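Local coordinates for glycosyl hydrolase, family 38 (Enterococcus faecalis, PDB 5KBP), which probably hydrolyses alpha-mannosides, as expected of a carbohydrate-binding alpha-mannosidase of glycoside hydrolase family 38, at residues A297-T311 with T729-L741. Numbering follows the deposited sequence.
Sequences ANTSSARVYLKQWNT and TIFNEGLNEYEVL
OE2 of the Glu737 carboxylate is met on opposite faces by Asn298 ND2 and Ser301 OG, both well out of the carboxylate plane. The Asn298 amide is turned 69° from that plane and gives a nearly straight bond, ND2 to OE2 2.8 Å at 173°; Ser301 OG donates to the same OE2 at 2.6 Å. Here the loop joining strands 727-732 and 737-740, in the family 38 C-terminal domain, meets the 3-10 segment 297-299 and the first turns of helix 304-332, in the alpha-mannosidase middle domain. With CG anti to the backbone N (chi1 -171°) and the chain extended beyond it, Glu737 carries its carboxylate across to Asn298 and Ser301; its other oxygen, OE1, bonds Thr749. Ser300 OG packs against Glu737 CB at 3.3 Å while donating to Ala297 O.

Further along, Lys307 CG lies 3.2 Å from Asn736 OD1, whereas the bent Lys307 chain carries NZ away to Thr299 O and Ala302 O, with Ile356 O as a further acceptor. The strongest polar partner of Asn736 is Gln715, outside the two segments. Gly734 sits against the helix, its CA 4.3 Å from Gln308 CA; a CB here would clash with Gln308 CA and, at these backbone angles, jam against Glu733 O, which by itself calls for glycine. Leu735 CD2 touches Val304 CG2 and Gln308 NE2, near Phe776 of strand 772-783. An Asx motif shapes the loop, Asn732 OD1 accepting from Leu735 N. A water lies within hydrogen-bonding distance of Ser300 O (2.9 Å) and Gly734 O (2.6 Å), and accepts from Asn736 N at 3.3 Å.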
loop_
_atom_site.group_PDB
_atom_site.type_symbol
_atom_site.label_atom_id
_atom_site.label_comp_id
_atom_site.label_asym_id
_atom_site.label_seq_id
_atom_site.Cartn_x
_atom_site.Cartn_y
_atom_site.Cartn_z
ATOM N N ALA A 297 2.056 25.389 -10.316
ATOM C CA ALA A 297 3.041 24.670 -11.117
ATOM C C ALA A 297 4.106 24.015 -10.250
ATOM O O ALA A 297 4.731 23.037 -10.676
ATOM C CB ALA A 297 3.697 25.613 -12.123
ATOM N N ASN A 298 4.327 24.529 -9.037
ATOM C CA ASN A 298 5.319 23.949 -8.137
ATOM C C ASN A 298 4.916 22.578 -7.608
ATOM O O ASN A 298 5.692 21.971 -6.864
ATOM C CB ASN A 298 5.590 24.901 -6.971
ATOM C CG ASN A 298 6.289 26.169 -7.413
ATOM O OD1 ASN A 298 5.818 27.275 -7.154
ATOM N ND2 ASN A 298 7.417 26.013 -8.096
ATOM N N THR A 299 3.730 22.078 -7.963
ATOM C CA THR A 299 3.392 20.697 -7.640
ATOM C C THR A 299 4.289 19.715 -8.381
ATOM O O THR A 299 4.474 18.581 -7.926
ATOM C CB THR A 299 1.925 20.420 -7.974
ATOM O OG1 THR A 299 1.671 20.757 -9.345
ATOM C CG2 THR A 299 1.004 21.233 -7.078
ATOM N N SER A 300 4.858 20.134 -9.513
ATOM C CA SER A 300 5.738 19.266 -10.286
ATOM C C SER A 300 7.007 18.896 -9.527
ATOM O O SER A 300 7.622 17.869 -9.835
ATOM C CB SER A 300 6.094 19.942 -11.613
ATOM O OG SER A 300 6.494 21.286 -11.408
ATOM N N SER A 301 7.412 19.701 -8.545
ATOM C CA SER A 301 8.588 19.407 -7.737
ATOM C C SER A 301 8.245 18.883 -6.348
ATOM O O SER A 301 9.152 18.462 -5.622
ATOM C CB SER A 301 9.469 20.657 -7.603
ATOM O OG SER A 301 8.788 21.695 -6.919
ATOM N N ALA A 302 6.971 18.903 -5.964
ATOM C CA ALA A 302 6.570 18.386 -4.663
ATOM C C ALA A 302 6.670 16.867 -4.646
ATOM O O ALA A 302 6.165 16.194 -5.549
ATOM C CB ALA A 302 5.145 18.827 -4.337
ATOM N N ARG A 303 7.317 16.329 -3.611
ATOM C CA ARG A 303 7.514 14.890 -3.438
ATOM C C ARG A 303 8.048 14.254 -4.725
ATOM O O ARG A 303 7.361 13.513 -5.427
ATOM C CB ARG A 303 6.213 14.215 -2.992
ATOM C CG ARG A 303 5.630 14.757 -1.697
ATOM C CD ARG A 303 4.324 14.057 -1.362
ATOM N NE ARG A 303 3.696 14.575 -0.150
ATOM C CZ ARG A 303 3.781 14.000 1.046
ATOM N NH1 ARG A 303 4.474 12.879 1.202
ATOM N NH2 ARG A 303 3.168 14.545 2.089
ATOM N N VAL A 304 9.315 14.569 -5.008
ATOM C CA VAL A 304 9.922 14.182 -6.280
ATOM C C VAL A 304 9.972 12.666 -6.434
ATOM O O VAL A 304 9.975 12.148 -7.559
ATOM C CB VAL A 304 11.323 14.816 -6.408
ATOM C CG1 VAL A 304 12.247 14.304 -5.311
ATOM C CG2 VAL A 304 11.912 14.560 -7.790
ATOM N N TYR A 305 9.998 11.929 -5.319
ATOM C CA TYR A 305 10.046 10.472 -5.403
ATOM C C TYR A 305 8.800 9.907 -6.073
ATOM O O TYR A 305 8.870 8.858 -6.724
ATOM C CB TYR A 305 10.231 9.867 -4.011
ATOM C CG TYR A 305 9.138 10.210 -3.022
ATOM C CD1 TYR A 305 9.227 11.343 -2.224
ATOM C CD2 TYR A 305 8.024 9.392 -2.873
ATOM C CE1 TYR A 305 8.235 11.658 -1.314
ATOM C CE2 TYR A 305 7.027 9.699 -1.966
ATOM C CZ TYR A 305 7.139 10.832 -1.189
ATOM O OH TYR A 305 6.149 11.142 -0.284
ATOM N N LEU A 306 7.658 10.581 -5.925
ATOM C CA LEU A 306 6.462 10.178 -6.656
ATOM C C LEU A 306 6.669 10.325 -8.158
ATOM O O LEU A 306 6.316 9.434 -8.939
ATOM C CB LEU A 306 5.261 11.009 -6.200
ATOM C CG LEU A 306 4.786 10.871 -4.755
ATOM C CD1 LEU A 306 3.698 11.890 -4.465
ATOM C CD2 LEU A 306 4.284 9.465 -4.483
ATOM N N LYS A 307 7.240 11.457 -8.581
ATOM C CA LYS A 307 7.469 11.689 -10.003
ATOM C C LYS A 307 8.511 10.727 -10.558
ATOM O O LYS A 307 8.410 10.292 -11.711
ATOM C CB LYS A 307 7.901 13.137 -10.241
ATOM C CG LYS A 307 6.761 14.148 -10.300
ATOM C CD LYS A 307 6.176 14.445 -8.932
ATOM C CE LYS A 307 5.191 15.597 -9.008
ATOM N NZ LYS A 307 4.562 15.868 -7.688
ATOM N N GLN A 308 9.522 10.386 -9.755
ATOM C CA GLN A 308 10.534 9.437 -10.204
ATOM C C GLN A 308 9.937 8.048 -10.391
ATOM O O GLN A 308 10.203 7.377 -11.395
ATOM C CB GLN A 308 11.695 9.399 -9.211
ATOM C CG GLN A 308 12.530 10.668 -9.193
ATOM C CD GLN A 308 13.676 10.604 -8.203
ATOM O OE1 GLN A 308 13.538 10.053 -7.111
ATOM N NE2 GLN A 308 14.816 11.164 -8.583
ATOM N N TRP A 309 9.127 7.598 -9.431
ATOM C CA TRP A 309 8.478 6.299 -9.563
ATOM C C TRP A 309 7.498 6.286 -10.728
ATOM O O TRP A 309 7.389 5.284 -11.444
ATOM C CB TRP A 309 7.769 5.930 -8.259
ATOM C CG TRP A 309 8.626 5.144 -7.324
ATOM C CD1 TRP A 309 9.459 5.639 -6.365
ATOM C CD2 TRP A 309 8.741 3.719 -7.261
ATOM N NE1 TRP A 309 10.086 4.608 -5.707
ATOM C CE2 TRP A 309 9.662 3.419 -6.239
ATOM C CE3 TRP A 309 8.153 2.667 -7.970
ATOM C CZ2 TRP A 309 10.008 2.111 -5.909
ATOM C CZ3 TRP A 309 8.499 1.370 -7.642
ATOM C CH2 TRP A 309 9.417 1.103 -6.620
ATOM N N ASN A 310 6.776 7.388 -10.933
ATOM C CA ASN A 310 5.828 7.449 -12.040
ATOM C C ASN A 310 6.547 7.329 -13.378
ATOM O O ASN A 310 6.109 6.589 -14.267
ATOM C CB ASN A 310 5.022 8.744 -11.974
ATOM C CG ASN A 310 3.832 8.733 -12.910
ATOM O OD1 ASN A 310 3.269 7.678 -13.205
ATOM N ND2 ASN A 310 3.444 9.910 -13.387
ATOM N N THR A 311 7.659 8.051 -13.537
ATOM C CA THR A 311 8.463 7.919 -14.748
ATOM C C THR A 311 8.949 6.487 -14.929
ATOM O O THR A 311 8.915 5.947 -16.041
ATOM C CB THR A 311 9.649 8.886 -14.701
ATOM O OG1 THR A 311 9.174 10.237 -14.736
ATOM C CG2 THR A 311 10.582 8.655 -15.882
ATOM N N THR A 729 20.379 21.156 -24.652
ATOM C CA THR A 729 19.241 20.350 -24.235
ATOM C C THR A 729 19.571 19.666 -22.916
ATOM O O THR A 729 20.645 19.071 -22.774
ATOM C CB THR A 729 18.874 19.301 -25.293
ATOM O OG1 THR A 729 18.505 19.952 -26.514
ATOM C CG2 THR A 729 17.709 18.446 -24.813
ATOM N N ILE A 730 18.653 19.758 -21.958
ATOM C CA ILE A 730 18.800 19.137 -20.646
ATOM C C ILE A 730 17.659 18.146 -20.475
ATOM O O ILE A 730 16.488 18.546 -20.436
ATOM C CB ILE A 730 18.789 20.177 -19.515
ATOM C CG1 ILE A 730 19.875 21.233 -19.739
ATOM C CG2 ILE A 730 18.969 19.499 -18.166
ATOM C CD1 ILE A 730 21.275 20.674 -19.739
ATOM N N PHE A 731 17.992 16.863 -20.374
ATOM C CA PHE A 731 16.995 15.827 -20.164
ATOM C C PHE A 731 17.088 15.286 -18.742
ATOM O O PHE A 731 18.088 15.479 -18.046
ATOM C CB PHE A 731 17.138 14.690 -21.186
ATOM C CG PHE A 731 18.511 14.080 -21.248
ATOM C CD1 PHE A 731 19.474 14.594 -22.102
ATOM C CD2 PHE A 731 18.827 12.972 -20.478
ATOM C CE1 PHE A 731 20.734 14.026 -22.171
ATOM C CE2 PHE A 731 20.085 12.400 -20.544
ATOM C CZ PHE A 731 21.039 12.927 -21.393
ATOM N N ASN A 732 16.023 14.608 -18.317
ATOM C CA ASN A 732 15.884 14.202 -16.925
ATOM C C ASN A 732 14.972 12.984 -16.842
ATOM O O ASN A 732 14.350 12.578 -17.825
ATOM C CB ASN A 732 15.324 15.346 -16.073
ATOM C CG ASN A 732 13.866 15.639 -16.379
ATOM O OD1 ASN A 732 12.967 15.099 -15.736
ATOM N ND2 ASN A 732 13.626 16.494 -17.368
ATOM N N GLU A 733 14.900 12.412 -15.639
ATOM C CA GLU A 733 13.998 11.302 -15.329
ATOM C C GLU A 733 13.232 11.668 -14.061
ATOM O O GLU A 733 13.734 11.477 -12.950
ATOM C CB GLU A 733 14.759 9.993 -15.152
ATOM C CG GLU A 733 15.531 9.537 -16.374
ATOM C CD GLU A 733 16.187 8.188 -16.168
ATOM O OE1 GLU A 733 15.838 7.505 -15.183
ATOM O OE2 GLU A 733 17.051 7.811 -16.987
ATOM N N GLY A 734 12.020 12.190 -14.225
ATOM C CA GLY A 734 11.186 12.520 -13.089
ATOM C C GLY A 734 11.465 13.859 -12.446
ATOM O O GLY A 734 10.904 14.146 -11.383
ATOM N N LEU A 735 12.317 14.688 -13.051
ATOM C CA LEU A 735 12.599 16.031 -12.545
ATOM C C LEU A 735 11.788 17.004 -13.395
ATOM O O LEU A 735 12.283 17.620 -14.338
ATOM C CB LEU A 735 14.096 16.322 -12.596
ATOM C CG LEU A 735 15.028 15.171 -12.206
ATOM C CD1 LEU A 735 16.485 15.607 -12.290
ATOM C CD2 LEU A 735 14.700 14.639 -10.816
ATOM N N ASN A 736 10.512 17.140 -13.039
ATOM C CA ASN A 736 9.514 17.730 -13.920
ATOM C C ASN A 736 9.320 19.230 -13.725
ATOM O O ASN A 736 8.511 19.826 -14.445
ATOM C CB ASN A 736 8.175 17.009 -13.738
ATOM C CG ASN A 736 8.272 15.525 -14.035
ATOM O OD1 ASN A 736 7.974 14.688 -13.183
ATOM N ND2 ASN A 736 8.697 15.191 -15.247
ATOM N N GLU A 737 10.025 19.858 -12.788
ATOM C CA GLU A 737 9.964 21.303 -12.608
ATOM C C GLU A 737 11.263 21.931 -13.091
ATOM O O GLU A 737 12.352 21.481 -12.717
ATOM C CB GLU A 737 9.718 21.685 -11.147
ATOM C CG GLU A 737 9.431 23.170 -10.960
ATOM C CD GLU A 737 9.458 23.596 -9.509
ATOM O OE1 GLU A 737 10.519 24.060 -9.041
ATOM O OE2 GLU A 737 8.419 23.462 -8.832
ATOM N N TYR A 738 11.144 22.973 -13.912
ATOM C CA TYR A 738 12.298 23.707 -14.405
ATOM C C TYR A 738 11.954 25.187 -14.469
ATOM O O TYR A 738 10.792 25.587 -14.345
ATOM C CB TYR A 738 12.745 23.206 -15.786
ATOM C CG TYR A 738 11.876 23.698 -16.922
ATOM C CD1 TYR A 738 10.698 23.044 -17.251
ATOM C CD2 TYR A 738 12.234 24.816 -17.667
ATOM C CE1 TYR A 738 9.901 23.485 -18.288
ATOM C CE2 TYR A 738 11.439 25.268 -18.702
ATOM C CZ TYR A 738 10.275 24.598 -19.009
ATOM O OH TYR A 738 9.482 25.043 -20.041
ATOM N N GLU A 739 12.984 26.003 -14.674
ATOM C CA GLU A 739 12.810 27.433 -14.880
ATOM C C GLU A 739 13.966 27.949 -15.721
ATOM O O GLU A 739 15.125 27.620 -15.452
ATOM C CB GLU A 739 12.741 28.189 -13.547
ATOM C CG GLU A 739 12.646 29.699 -13.704
ATOM C CD GLU A 739 12.472 30.417 -12.380
ATOM O OE1 GLU A 739 11.916 31.535 -12.380
ATOM O OE2 GLU A 739 12.887 29.864 -11.341
ATOM N N VAL A 740 13.648 28.743 -16.735
ATOM C CA VAL A 740 14.648 29.378 -17.585
ATOM C C VAL A 740 14.874 30.781 -17.041
ATOM O O VAL A 740 13.997 31.645 -17.138
ATOM C CB VAL A 740 14.210 29.405 -19.054
ATOM C CG1 VAL A 740 15.314 29.985 -19.924
ATOM C CG2 VAL A 740 13.835 28.007 -19.518
ATOM N N LEU A 741 16.050 31.010 -16.465
ATOM C CA LEU A 741 16.334 32.282 -15.819
ATOM C C LEU A 741 16.575 33.373 -16.863
ATOM O O LEU A 741 16.679 33.117 -18.067
ATOM C CB LEU A 741 17.533 32.147 -14.880
ATOM C CG LEU A 741 17.234 31.815 -13.412
ATOM C CD1 LEU A 741 16.239 30.668 -13.276
ATOM C CD2 LEU A 741 18.520 31.488 -12.671
HETATM O O HOH W 1 9.956 16.156 -9.962
#